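Local coordinates for protein FimX (Pseudomonas aeruginosa PAO1, PDB 3HV8) that carries an EAL domain, a barrel-like alpha/beta fold that holds the ligand C2E in its pocket, at residues Q190-D195 and A216-Q221; I143-A148 and G175-P180; K82-V87 and S113-D118; S172-G175 and P180-A183. One frame throughout, in Å; residues are numbered along the deposited sequence. Where two conformers were deposited one is given.

Interaction 1 of 4, residues Q190-D195 and A216-Q221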
# COMPACT_ATOMS: atom_id res chain seq x y z
N GLN A 190 6.52 -9.51 2.23
CA GLN A 190 6.31 -10.50 1.19
C GLN A 190 6.19 -9.85 -0.18
O GLN A 190 6.49 -10.49 -1.19
CB GLN A 190 5.06 -11.32 1.48
CG GLN A 190 5.14 -12.15 2.77
CD GLN A 190 4.77 -11.35 3.99
OE1 GLN A 190 4.16 -10.29 3.89
NE2 GLN A 190 5.16 -11.85 5.16
N PHE A 191 5.76 -8.59 -0.23
CA PHE A 191 5.54 -7.91 -1.50
C PHE A 191 6.44 -6.69 -1.59
O PHE A 191 6.64 -5.99 -0.58
CB PHE A 191 4.09 -7.39 -1.64
CG PHE A 191 3.02 -8.46 -1.56
CD1 PHE A 191 2.45 -9.01 -2.71
CD2 PHE A 191 2.49 -8.84 -0.33
CE1 PHE A 191 1.43 -9.97 -2.62
CE2 PHE A 191 1.48 -9.79 -0.23
CZ PHE A 191 0.94 -10.35 -1.37
N ILE A 192 6.93 -6.40 -2.79
CA ILE A 192 7.71 -5.18 -3.01
C ILE A 192 7.14 -4.47 -4.22
O ILE A 192 7.09 -5.03 -5.33
CB ILE A 192 9.20 -5.49 -3.25
CG1 ILE A 192 9.84 -6.19 -2.04
CG2 ILE A 192 9.95 -4.21 -3.60
CD1 ILE A 192 9.95 -5.28 -0.78
N LYS A 193 6.69 -3.23 -4.00
CA LYS A 193 6.03 -2.46 -5.04
C LYS A 193 7.04 -1.42 -5.47
O LYS A 193 7.44 -0.56 -4.69
CB LYS A 193 4.76 -1.82 -4.50
CG LYS A 193 3.93 -1.09 -5.53
CD LYS A 193 2.62 -0.64 -4.90
CE LYS A 193 1.67 -0.18 -5.97
NZ LYS A 193 0.43 0.37 -5.34
N ILE A 194 7.49 -1.52 -6.72
CA ILE A 194 8.55 -0.64 -7.17
C ILE A 194 8.02 0.75 -7.53
O ILE A 194 6.84 0.93 -7.84
CB ILE A 194 9.36 -1.25 -8.34
CG1 ILE A 194 8.55 -1.25 -9.64
CG2 ILE A 194 9.87 -2.66 -7.97
CD1 ILE A 194 9.41 -1.59 -10.86
N ASP A 195 8.91 1.73 -7.46
CA ASP A 195 8.55 3.12 -7.73
C ASP A 195 8.08 3.29 -9.19
O ASP A 195 8.65 2.68 -10.10
CB ASP A 195 9.75 4.02 -7.48
CG ASP A 195 9.37 5.47 -7.45
OD1 ASP A 195 8.77 5.90 -6.45
OD2 ASP A 195 9.65 6.18 -8.44
N ALA A 216 14.29 -9.01 -11.41
CA ALA A 216 15.00 -10.27 -11.27
C ALA A 216 15.60 -10.42 -9.88
O ALA A 216 15.56 -11.50 -9.28
CB ALA A 216 16.07 -10.39 -12.33
N GLU A 217 16.15 -9.33 -9.35
CA GLU A 217 16.77 -9.39 -8.04
C GLU A 217 15.75 -9.55 -6.91
O GLU A 217 16.01 -10.26 -5.94
CB GLU A 217 17.69 -8.20 -7.79
CG GLU A 217 18.43 -8.32 -6.46
CD GLU A 217 19.23 -9.61 -6.35
OE1 GLU A 217 19.72 -10.09 -7.39
OE2 GLU A 217 19.38 -10.14 -5.22
N LEU A 218 14.59 -8.90 -7.04
CA LEU A 218 13.51 -9.12 -6.08
C LEU A 218 13.10 -10.59 -6.04
O LEU A 218 12.91 -11.17 -4.97
CB LEU A 218 12.31 -8.27 -6.44
CG LEU A 218 12.48 -6.79 -6.15
CD1 LEU A 218 11.36 -5.99 -6.81
CD2 LEU A 218 12.55 -6.57 -4.65
N HIS A 219 12.96 -11.19 -7.22
CA HIS A 219 12.59 -12.59 -7.29
C HIS A 219 13.68 -13.51 -6.72
O HIS A 219 13.36 -14.49 -6.06
CB HIS A 219 12.20 -12.97 -8.72
CG HIS A 219 10.97 -12.26 -9.18
ND1 HIS A 219 10.52 -12.31 -10.49
CD2 HIS A 219 10.12 -11.44 -8.52
CE1 HIS A 219 9.43 -11.58 -10.60
NE2 HIS A 219 9.17 -11.03 -9.43
N GLU A 220 14.95 -13.19 -6.96
CA GLU A 220 16.02 -13.95 -6.33
C GLU A 220 15.83 -13.96 -4.82
O GLU A 220 16.08 -14.96 -4.16
CB GLU A 220 17.39 -13.41 -6.70
CG GLU A 220 17.75 -13.60 -8.16
CD GLU A 220 17.82 -15.06 -8.55
OE1 GLU A 220 18.06 -15.91 -7.67
OE2 GLU A 220 17.64 -15.36 -9.75
N GLN A 221 15.36 -12.83 -4.29
CA GLN A 221 15.14 -12.68 -2.85
C GLN A 221 13.76 -13.20 -2.43
O GLN A 221 13.34 -13.03 -1.28
CB GLN A 221 15.31 -11.21 -2.42
CG GLN A 221 16.62 -10.59 -2.81
CD GLN A 221 17.77 -11.26 -2.12
OE1 GLN A 221 17.62 -11.75 -1.00
NE2 GLN A 221 18.92 -11.32 -2.79
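I192 and I194 both meet L218, whose forked end reaches down from helix 205-220 onto the strand. L218 CD2 mainly meets I192, nearest to I192 CG2 at 3.7 Å and almost as near to its CG1. L218 CD1 reaches I194, packing on I194 CG2 at 3.8 Å in one of the two conformers of that isoleucine, and also lies near the CG2 of I192. In L218 the CG sits anti to the carbonyl carbon (chi1 -73°), which carries the fork away from the helix and toward the strand. I192 presents its CG2 methyl by holding it anti to the backbone N, with CG1 beside that nitrogen. Beta-branched residues suit the strand, and leucine, branched one carbon later, suits the helix facing it. The pair of elements belongs to the beta-alpha-beta unit made of strand 191-194, helix 205-220 and strand 224-227, as expected for the outer packing of a barrel-like EAL domain. Between the two isoleucines, K193 points the other way, toward a salt bridge with E52. L214 adds to the apolar cover of I194, and F181 also lies on L218. Where the helix ends, Q221 NE2 donates to E217 OE2 at 2.7 Å with an almost straight bond of 171°, nearly along the C-O axis of the carboxylate and in the plane of the Q221 amide.

Interaction 2 of 4, residues I143-A148 and G175-P180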
# COMPACT_ATOMS: atom_id res chain seq x y z
N ILE A 143 4.41 0.10 3.64
CA ILE A 143 5.28 1.11 4.17
C ILE A 143 6.13 1.64 3.02
O ILE A 143 6.64 0.85 2.22
CB ILE A 143 6.20 0.45 5.23
CG1 ILE A 143 5.34 -0.24 6.31
CG2 ILE A 143 7.17 1.47 5.83
CD1 ILE A 143 6.10 -1.22 7.23
N SER A 144 6.30 2.95 2.89
CA SER A 144 7.16 3.49 1.84
C SER A 144 8.62 3.13 2.09
O SER A 144 9.05 2.93 3.23
CB SER A 144 7.02 5.02 1.73
OG SER A 144 7.71 5.66 2.79
N GLU A 145 9.37 3.05 1.00
CA GLU A 145 10.80 2.79 1.11
C GLU A 145 11.47 3.83 1.99
O GLU A 145 12.31 3.49 2.82
CB GLU A 145 11.44 2.77 -0.27
CG GLU A 145 12.96 2.61 -0.21
CD GLU A 145 13.54 2.37 -1.59
OE1 GLU A 145 13.77 3.34 -2.34
OE2 GLU A 145 13.76 1.19 -1.92
N ALA A 146 11.12 5.10 1.80
CA ALA A 146 11.75 6.15 2.58
C ALA A 146 11.50 5.91 4.07
O ALA A 146 12.42 5.98 4.88
CB ALA A 146 11.22 7.51 2.15
N ASP A 147 10.26 5.60 4.43
CA ASP A 147 9.94 5.37 5.85
C ASP A 147 10.57 4.10 6.42
O ASP A 147 11.01 4.07 7.57
CB ASP A 147 8.43 5.37 6.09
CG ASP A 147 7.85 6.75 5.99
OD1 ASP A 147 6.62 6.87 5.84
OD2 ASP A 147 8.65 7.70 6.05
N ALA A 148 10.60 3.03 5.62
CA ALA A 148 11.21 1.79 6.07
C ALA A 148 12.66 2.01 6.42
O ALA A 148 13.18 1.42 7.37
CB ALA A 148 11.12 0.75 4.97
N GLY A 175 13.18 1.07 -4.71
CA GLY A 175 14.25 1.06 -5.69
C GLY A 175 14.97 2.37 -5.89
O GLY A 175 15.87 2.46 -6.74
N CYS A 176 14.63 3.37 -5.09
CA CYS A 176 15.16 4.73 -5.28
C CYS A 176 16.30 5.07 -4.35
O CYS A 176 17.10 5.96 -4.65
CB CYS A 176 14.05 5.75 -5.07
SG CYS A 176 12.68 5.61 -6.22
N SER A 177 16.40 4.39 -3.21
CA SER A 177 17.49 4.64 -2.28
C SER A 177 18.81 4.09 -2.85
O SER A 177 18.81 3.41 -3.88
CB SER A 177 17.20 4.04 -0.92
OG SER A 177 16.99 2.65 -1.03
N LEU A 178 19.93 4.40 -2.20
CA LEU A 178 21.24 4.02 -2.71
C LEU A 178 21.40 2.50 -2.81
O LEU A 178 21.89 1.99 -3.82
CB LEU A 178 22.35 4.60 -1.83
CG LEU A 178 23.73 4.87 -2.45
CD1 LEU A 178 24.82 4.53 -1.45
CD2 LEU A 178 23.94 4.12 -3.76
N ASN A 179 20.99 1.80 -1.75
CA ASN A 179 21.12 0.34 -1.69
C ASN A 179 19.81 -0.27 -1.23
O ASN A 179 19.70 -0.70 -0.07
CB ASN A 179 22.23 -0.05 -0.72
CG ASN A 179 23.59 0.43 -1.17
OD1 ASN A 179 24.09 0.01 -2.22
ND2 ASN A 179 24.20 1.31 -0.39
N PRO A 180 18.82 -0.29 -2.13
CA PRO A 180 17.44 -0.59 -1.70
C PRO A 180 17.29 -2.00 -1.13
O PRO A 180 16.39 -2.23 -0.31
CB PRO A 180 16.62 -0.45 -2.99
CG PRO A 180 17.53 0.00 -4.06
CD PRO A 180 18.94 -0.03 -3.57
O HOH W 1 14.39 -0.38 0.26
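E145, the first residue of helix 145-150, faces the irregular loop G175-P180, whose backbone curls so that three successive N-H groups converge on its carboxylate. The curl is an anion-binding nest: G175 has left-handed backbone angles (phi 112°) and C176 right-handed ones of roughly equal size. Glycine suits the first place because a CB there would jam against the carbonyl O of the preceding residue. Strands 139-144 and 168-174 are parallel neighbours in the sheet of the barrel-like EAL domain, and the nest follows the end of the second as the helix follows the end of the first. At the start of that helix S144 is the N-cap, S144 OG accepting from D147 N at 3.0 Å.

The E145 side chain is extended, with CG anti to the backbone N (chi1 175°), long enough to deliver both oxygens to the loop. E145 OE1 takes two bonds: C176 N at 2.9 Å on the syn lone pair, and S177 N at 3.0 Å from above the carboxylate plane. E145 OE2 accepts from G175 N at 2.9 Å, almost straight at 172°, on the syn side but tilted out of the plane. Three amides thus grip a buried carboxylate, which would lower the cost of burying its charge and should resist its rotation. P180 CB packs 3.5 Å from E145 OE2. A water donates to the same E145 OE2 at 2.8 Å and, with its other hydrogen, to P180 O at 2.8 Å.

Interaction 3 of 4, residues K82-V87 and S113-D118. With C2E (9,9'-[(2R,3R,3aS,5S,7aR,9R,10R,10aS,12S,14aR)-3,5,10,12-tetrahydroxy-5,12-dioxidooctahydro-2H,7H-difuro[3,2-d:3',2'-j][1,3,7,9,2,8]tetraoxadiphosphacyclododecine-2,9-diyl]bis(2-amino-1,9-dihydro-6H-purin-6-one)), chain B.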
# COMPACT_ATOMS: atom_id res chain seq x y z
N LYS A 82 -4.34 8.59 14.20
CA LYS A 82 -5.80 8.51 14.18
C LYS A 82 -6.35 8.31 12.77
O LYS A 82 -7.30 7.55 12.57
CB LYS A 82 -6.43 9.77 14.80
CG LYS A 82 -6.57 9.70 16.30
CD LYS A 82 -7.48 10.80 16.82
CE LYS A 82 -6.70 11.82 17.62
NZ LYS A 82 -6.18 11.20 18.87
N ILE A 83 -5.79 8.98 11.78
CA ILE A 83 -6.20 8.76 10.40
C ILE A 83 -5.94 7.31 9.98
O ILE A 83 -6.81 6.65 9.40
CB ILE A 83 -5.50 9.74 9.43
CG1 ILE A 83 -6.07 11.15 9.64
CG2 ILE A 83 -5.64 9.27 8.00
CD1 ILE A 83 -5.36 12.23 8.83
N ASP A 84 -4.76 6.80 10.30
CA ASP A 84 -4.45 5.41 9.97
C ASP A 84 -5.41 4.44 10.66
O ASP A 84 -5.85 3.47 10.04
CB ASP A 84 -2.99 5.07 10.33
CG ASP A 84 -1.98 5.65 9.34
OD1 ASP A 84 -2.37 6.09 8.23
OD2 ASP A 84 -0.79 5.65 9.70
N ARG A 85 -5.76 4.69 11.92
CA ARG A 85 -6.70 3.79 12.60
C ARG A 85 -8.07 3.83 11.92
O ARG A 85 -8.73 2.80 11.81
CB ARG A 85 -6.86 4.14 14.08
CG ARG A 85 -5.57 4.19 14.90
CD ARG A 85 -4.92 2.84 15.14
NE ARG A 85 -3.75 2.95 16.03
CZ ARG A 85 -3.78 2.81 17.35
NH1 ARG A 85 -2.67 2.93 18.07
NH2 ARG A 85 -4.94 2.56 17.97
N TRP A 86 -8.50 5.02 11.46
CA TRP A 86 -9.78 5.14 10.75
C TRP A 86 -9.74 4.29 9.48
O TRP A 86 -10.67 3.55 9.18
CB TRP A 86 -10.07 6.61 10.40
CG TRP A 86 -11.46 6.82 9.89
CD1 TRP A 86 -12.55 7.21 10.63
CD2 TRP A 86 -11.93 6.65 8.55
NE1 TRP A 86 -13.66 7.28 9.83
CE2 TRP A 86 -13.31 6.93 8.55
CE3 TRP A 86 -11.32 6.26 7.34
CZ2 TRP A 86 -14.10 6.85 7.39
CZ3 TRP A 86 -12.10 6.19 6.19
CH2 TRP A 86 -13.48 6.47 6.23
N VAL A 87 -8.64 4.39 8.73
CA VAL A 87 -8.52 3.64 7.50
C VAL A 87 -8.51 2.15 7.76
O VAL A 87 -9.22 1.39 7.10
CB VAL A 87 -7.24 4.04 6.73
CG1 VAL A 87 -7.01 3.08 5.55
CG2 VAL A 87 -7.33 5.50 6.25
N SER A 113 4.41 7.20 8.69
CA SER A 113 5.56 7.03 9.57
C SER A 113 5.16 7.14 11.04
O SER A 113 5.79 6.53 11.90
CB SER A 113 6.65 8.03 9.23
OG SER A 113 6.22 9.36 9.52
N ALA A 114 4.13 7.93 11.33
CA ALA A 114 3.68 8.04 12.72
C ALA A 114 3.21 6.69 13.24
O ALA A 114 3.54 6.31 14.36
CB ALA A 114 2.59 9.09 12.84
N SER A 115 2.49 5.93 12.42
CA SER A 115 2.05 4.61 12.84
C SER A 115 3.22 3.64 13.02
O SER A 115 3.17 2.77 13.89
CB SER A 115 0.98 4.05 11.90
OG SER A 115 -0.24 4.76 12.05
N LEU A 116 4.27 3.78 12.22
CA LEU A 116 5.45 2.93 12.41
C LEU A 116 6.00 3.10 13.81
O LEU A 116 6.43 2.14 14.44
CB LEU A 116 6.55 3.29 11.42
CG LEU A 116 6.29 2.95 9.96
CD1 LEU A 116 7.47 3.37 9.10
CD2 LEU A 116 6.03 1.46 9.82
N GLN A 117 5.99 4.34 14.28
CA GLN A 117 6.58 4.65 15.58
C GLN A 117 5.65 4.44 16.78
O GLN A 117 6.03 4.69 17.92
CB GLN A 117 7.06 6.10 15.56
CG GLN A 117 8.13 6.37 14.53
CD GLN A 117 8.55 7.82 14.51
OE1 GLN A 117 7.89 8.65 13.89
NE2 GLN A 117 9.64 8.13 15.20
N ASP A 118 4.43 3.98 16.52
CA ASP A 118 3.37 3.93 17.53
C ASP A 118 3.37 2.55 18.20
O ASP A 118 2.94 1.58 17.59
CB ASP A 118 2.03 4.19 16.84
CG ASP A 118 0.86 4.24 17.80
OD1 ASP A 118 -0.27 4.51 17.31
OD2 ASP A 118 1.04 4.02 19.02
P1 C2E B . 1.30 6.14 -3.53
O2P C2E B . 2.32 4.90 -3.49
O1P C2E B . 1.92 7.15 -4.41
O5' C2E B . -0.10 5.83 -4.22
C5' C2E B . -0.15 5.85 -5.66
C4' C2E B . -0.65 7.19 -6.24
O4' C2E B . -0.73 7.07 -7.68
C3' C2E B . -2.09 7.33 -5.76
O3' C2E B . -2.38 8.71 -5.50
C2' C2E B . -2.94 6.75 -6.93
O2' C2E B . -4.23 7.32 -7.03
C1' C2E B . -2.07 7.15 -8.13
N9 C2E B . -2.23 6.29 -9.30
C8 C2E B . -2.77 5.03 -9.35
N7 C2E B . -2.57 4.51 -10.54
C5 C2E B . -1.91 5.43 -11.30
C6 C2E B . -1.45 5.43 -12.64
O6 C2E B . -1.55 4.45 -13.39
N1 C2E B . -0.85 6.55 -13.07
C2 C2E B . -0.68 7.63 -12.27
N2 C2E B . -0.05 8.74 -12.78
N3 C2E B . -1.11 7.65 -11.03
C4 C2E B . -1.71 6.57 -10.53
P11 C2E B . -3.16 9.04 -4.13
O21 C2E B . -3.42 10.59 -4.10
O11 C2E B . -4.37 8.19 -3.99
O5A C2E B . -2.16 8.61 -2.98
C5A C2E B . -0.90 9.28 -2.88
C4A C2E B . -0.16 8.83 -1.61
O4A C2E B . -0.95 9.17 -0.46
C3A C2E B . 0.07 7.33 -1.51
O3A C2E B . 1.27 6.90 -2.15
C2A C2E B . 0.27 7.18 0.00
O2A C2E B . 1.59 7.64 0.37
C1A C2E B . -0.71 8.22 0.55
N91 C2E B . -1.97 7.55 0.87
C81 C2E B . -3.05 7.33 0.07
N71 C2E B . -3.96 6.70 0.76
C51 C2E B . -3.54 6.54 2.05
C61 C2E B . -4.07 5.99 3.23
O61 C2E B . -5.15 5.38 3.26
N11 C2E B . -3.28 6.06 4.33
C21 C2E B . -2.04 6.64 4.32
N21 C2E B . -1.29 6.63 5.47
N31 C2E B . -1.52 7.13 3.23
C41 C2E B . -2.25 7.10 2.11
O HOH W 2 -1.33 3.81 14.68
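D84 and S115 form a short polar link between helix 80-96 and the short helix 113-116. S115 OG donates to D84 OD2 over 2.6 Å, using the anti lone pair, the one away from the other oxygen. OD2 is also hydrogen-bonded to S112 OG. D84 OD1, on the other branch, accepts from N21 of C2E at 3.0 Å with an angle of 162°. Aspartate suits this place because its two oxygens can do separate work: one is tied to serines, which probably position the carboxylate, while the other meets the ligand.

The ionic part is the salt bridge from R85 NH1 to D118 OD1, 3.0 Å long. The flat groups are turned only 19° apart, yet NH1 meets OD1 from above the carboxylate plane, and the bond is bent to 146°. The R85 chain bends at chi2, and the two side chains come from opposite directions. D118 OD2 has its own partner, G120 N, and W124 adds a cation-pi contact to R85.

A water joins the two polar groups: it accepts from R85 NE at 2.9 Å and donates to both S115 OG and D118 OD1.

D84 and V87 are both pocket residues of the EAL domain, placed on helix 80-96. Both V87 methyls lie in van der Waals contact with the base's O61, V87 CG2 at 3.7 Å from C2E O61. Helix 80-96 rests on strand 49-58 through I83 and V87, which touch L55, while L116 of the short helix packs on L158 of helix 152-164.

Interaction 4 of 4, residues S172-G175 and P180-A183. With C2E (9,9'-[(2R,3R,3aS,5S,7aR,9R,10R,10aS,12S,14aR)-3,5,10,12-tetrahydroxy-5,12-dioxidooctahydro-2H,7H-difuro[3,2-d:3',2'-j][1,3,7,9,2,8]tetraoxadiphosphacyclododecine-2,9-diyl]bis(2-amino-1,9-dihydro-6H-purin-6-one)), chain B.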
# COMPACT_ATOMS: atom_id res chain seq x y z
N SER A 172 6.59 -0.06 -0.53
CA SER A 172 6.24 0.61 -1.77
C SER A 172 7.27 1.67 -2.13
O SER A 172 8.16 1.98 -1.33
CB SER A 172 4.86 1.25 -1.65
OG SER A 172 4.84 2.23 -0.63
N GLN A 173 7.15 2.21 -3.33
CA GLN A 173 8.12 3.16 -3.87
C GLN A 173 9.54 2.62 -3.82
O GLN A 173 10.49 3.35 -3.66
CB GLN A 173 7.98 4.52 -3.18
CG GLN A 173 6.62 5.18 -3.45
CD GLN A 173 6.31 6.37 -2.55
OE1 GLN A 173 7.15 6.81 -1.77
NE2 GLN A 173 5.10 6.89 -2.66
N PHE A 174 9.67 1.31 -4.03
CA PHE A 174 10.96 0.64 -3.88
C PHE A 174 11.90 0.93 -5.04
O PHE A 174 11.47 1.03 -6.21
CB PHE A 174 10.74 -0.87 -3.79
CG PHE A 174 12.00 -1.67 -3.57
CD1 PHE A 174 12.43 -1.97 -2.29
CD2 PHE A 174 12.72 -2.16 -4.66
CE1 PHE A 174 13.58 -2.72 -2.08
CE2 PHE A 174 13.88 -2.90 -4.47
CZ PHE A 174 14.31 -3.18 -3.17
N GLY A 175 13.18 1.07 -4.71
CA GLY A 175 14.25 1.06 -5.69
C GLY A 175 14.97 2.37 -5.89
O GLY A 175 15.87 2.46 -6.74
N PRO A 180 18.82 -0.29 -2.13
CA PRO A 180 17.44 -0.59 -1.70
C PRO A 180 17.29 -2.00 -1.13
O PRO A 180 16.39 -2.23 -0.31
CB PRO A 180 16.62 -0.45 -2.99
CG PRO A 180 17.53 0.00 -4.06
CD PRO A 180 18.94 -0.03 -3.57
N PHE A 181 18.15 -2.93 -1.53
CA PHE A 181 18.00 -4.30 -1.05
C PHE A 181 18.45 -4.51 0.41
O PHE A 181 18.06 -5.49 1.04
CB PHE A 181 18.65 -5.29 -2.02
CG PHE A 181 17.88 -5.45 -3.29
CD1 PHE A 181 16.90 -6.43 -3.41
CD2 PHE A 181 18.08 -4.57 -4.35
CE1 PHE A 181 16.16 -6.55 -4.58
CE2 PHE A 181 17.33 -4.69 -5.53
CZ PHE A 181 16.37 -5.69 -5.64
N ASN A 182 19.25 -3.58 0.93
CA ASN A 182 19.75 -3.71 2.29
C ASN A 182 18.61 -3.72 3.30
O ASN A 182 18.61 -4.47 4.27
CB ASN A 182 20.71 -2.57 2.64
CG ASN A 182 22.07 -2.71 2.00
OD1 ASN A 182 22.91 -1.82 2.11
ND2 ASN A 182 22.29 -3.83 1.32
N ALA A 183 17.62 -2.87 3.07
CA ALA A 183 16.50 -2.78 3.99
C ALA A 183 15.81 -4.12 4.18
O ALA A 183 15.35 -4.43 5.28
CB ALA A 183 15.51 -1.73 3.50
P1 C2E B . 1.30 6.14 -3.53
O2P C2E B . 2.32 4.90 -3.49
O1P C2E B . 1.92 7.15 -4.41
O5' C2E B . -0.10 5.83 -4.22
C5' C2E B . -0.15 5.85 -5.66
C4' C2E B . -0.65 7.19 -6.24
O4' C2E B . -0.73 7.07 -7.68
C3' C2E B . -2.09 7.33 -5.76
O3' C2E B . -2.38 8.71 -5.50
C2' C2E B . -2.94 6.75 -6.93
O2' C2E B . -4.23 7.32 -7.03
C1' C2E B . -2.07 7.15 -8.13
N9 C2E B . -2.23 6.29 -9.30
C8 C2E B . -2.77 5.03 -9.35
N7 C2E B . -2.57 4.51 -10.54
C5 C2E B . -1.91 5.43 -11.30
C6 C2E B . -1.45 5.43 -12.64
O6 C2E B . -1.55 4.45 -13.39
N1 C2E B . -0.85 6.55 -13.07
C2 C2E B . -0.68 7.63 -12.27
N2 C2E B . -0.05 8.74 -12.78
N3 C2E B . -1.11 7.65 -11.03
C4 C2E B . -1.71 6.57 -10.53
P11 C2E B . -3.16 9.04 -4.13
O21 C2E B . -3.42 10.59 -4.10
O11 C2E B . -4.37 8.19 -3.99
O5A C2E B . -2.16 8.61 -2.98
C5A C2E B . -0.90 9.28 -2.88
C4A C2E B . -0.16 8.83 -1.61
O4A C2E B . -0.95 9.17 -0.46
C3A C2E B . 0.07 7.33 -1.51
O3A C2E B . 1.27 6.90 -2.15
C2A C2E B . 0.27 7.18 0.00
O2A C2E B . 1.59 7.64 0.37
C1A C2E B . -0.71 8.22 0.55
N91 C2E B . -1.97 7.55 0.87
C81 C2E B . -3.05 7.33 0.07
N71 C2E B . -3.96 6.70 0.76
C51 C2E B . -3.54 6.54 2.05
C61 C2E B . -4.07 5.99 3.23
O61 C2E B . -5.15 5.38 3.26
N11 C2E B . -3.28 6.06 4.33
C21 C2E B . -2.04 6.64 4.32
N21 C2E B . -1.29 6.63 5.47
N31 C2E B . -1.52 7.13 3.23
C41 C2E B . -2.25 7.10 2.11
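The F174 ring meets P180 with a face and F181 with an edge. P180 CB stands over the face, 4.0 Å from the F174 ring centroid, a CH-pi contact to which the compact, rigid ring of proline is well suited. Against F181 the pairing is T-shaped, with the planes at 82° and the centroids 5.2 Å apart. The edge belongs to F174: its CZ sits 3.9 Å above the F181 plane, over the middle of that ring. With CG anti to the backbone N (chi1 -177°), the F174 ring extends far enough for its outer atoms to make these contacts. F174 CE1 also comes within 3.4 Å of P180 O. Next in the chain, G175 CA packs on P180 CG at 3.8 Å. On the other side of F174 in the chain, Q173 belongs to the C2E pocket, Q173 NE2 lying 3.5 Å from the phosphate oxygen O2P of C2E. F174 ends strand 168-174, and its backbone bonds to K193 of the neighbouring parallel strand 191-194 and to D195 just after it, while L214 and L218 of helix 205-220 pack on its ring and E217 of the same helix touches F181.

Interactions 2 and 4 share G175 and P180, and their centres are only 4 Å apart: the loop held by E145 is the one packed on F174. Interaction 1, centred about 8 Å from interaction 4, joins it through neighbouring strands of the sheet, where I192 CG2 packs on the F174 ring. Interaction 3 lies about 25 Å from interaction 1, between centres, but touches interaction 2, I143 CD1 meeting L116 CD2 at 3.7 Å. C2E connects the more distant contacts: interaction 3 supplies D84 and V87 to its pocket and interaction 4 supplies Q173, whereas the side chain of E145 stays about 10 Å from it.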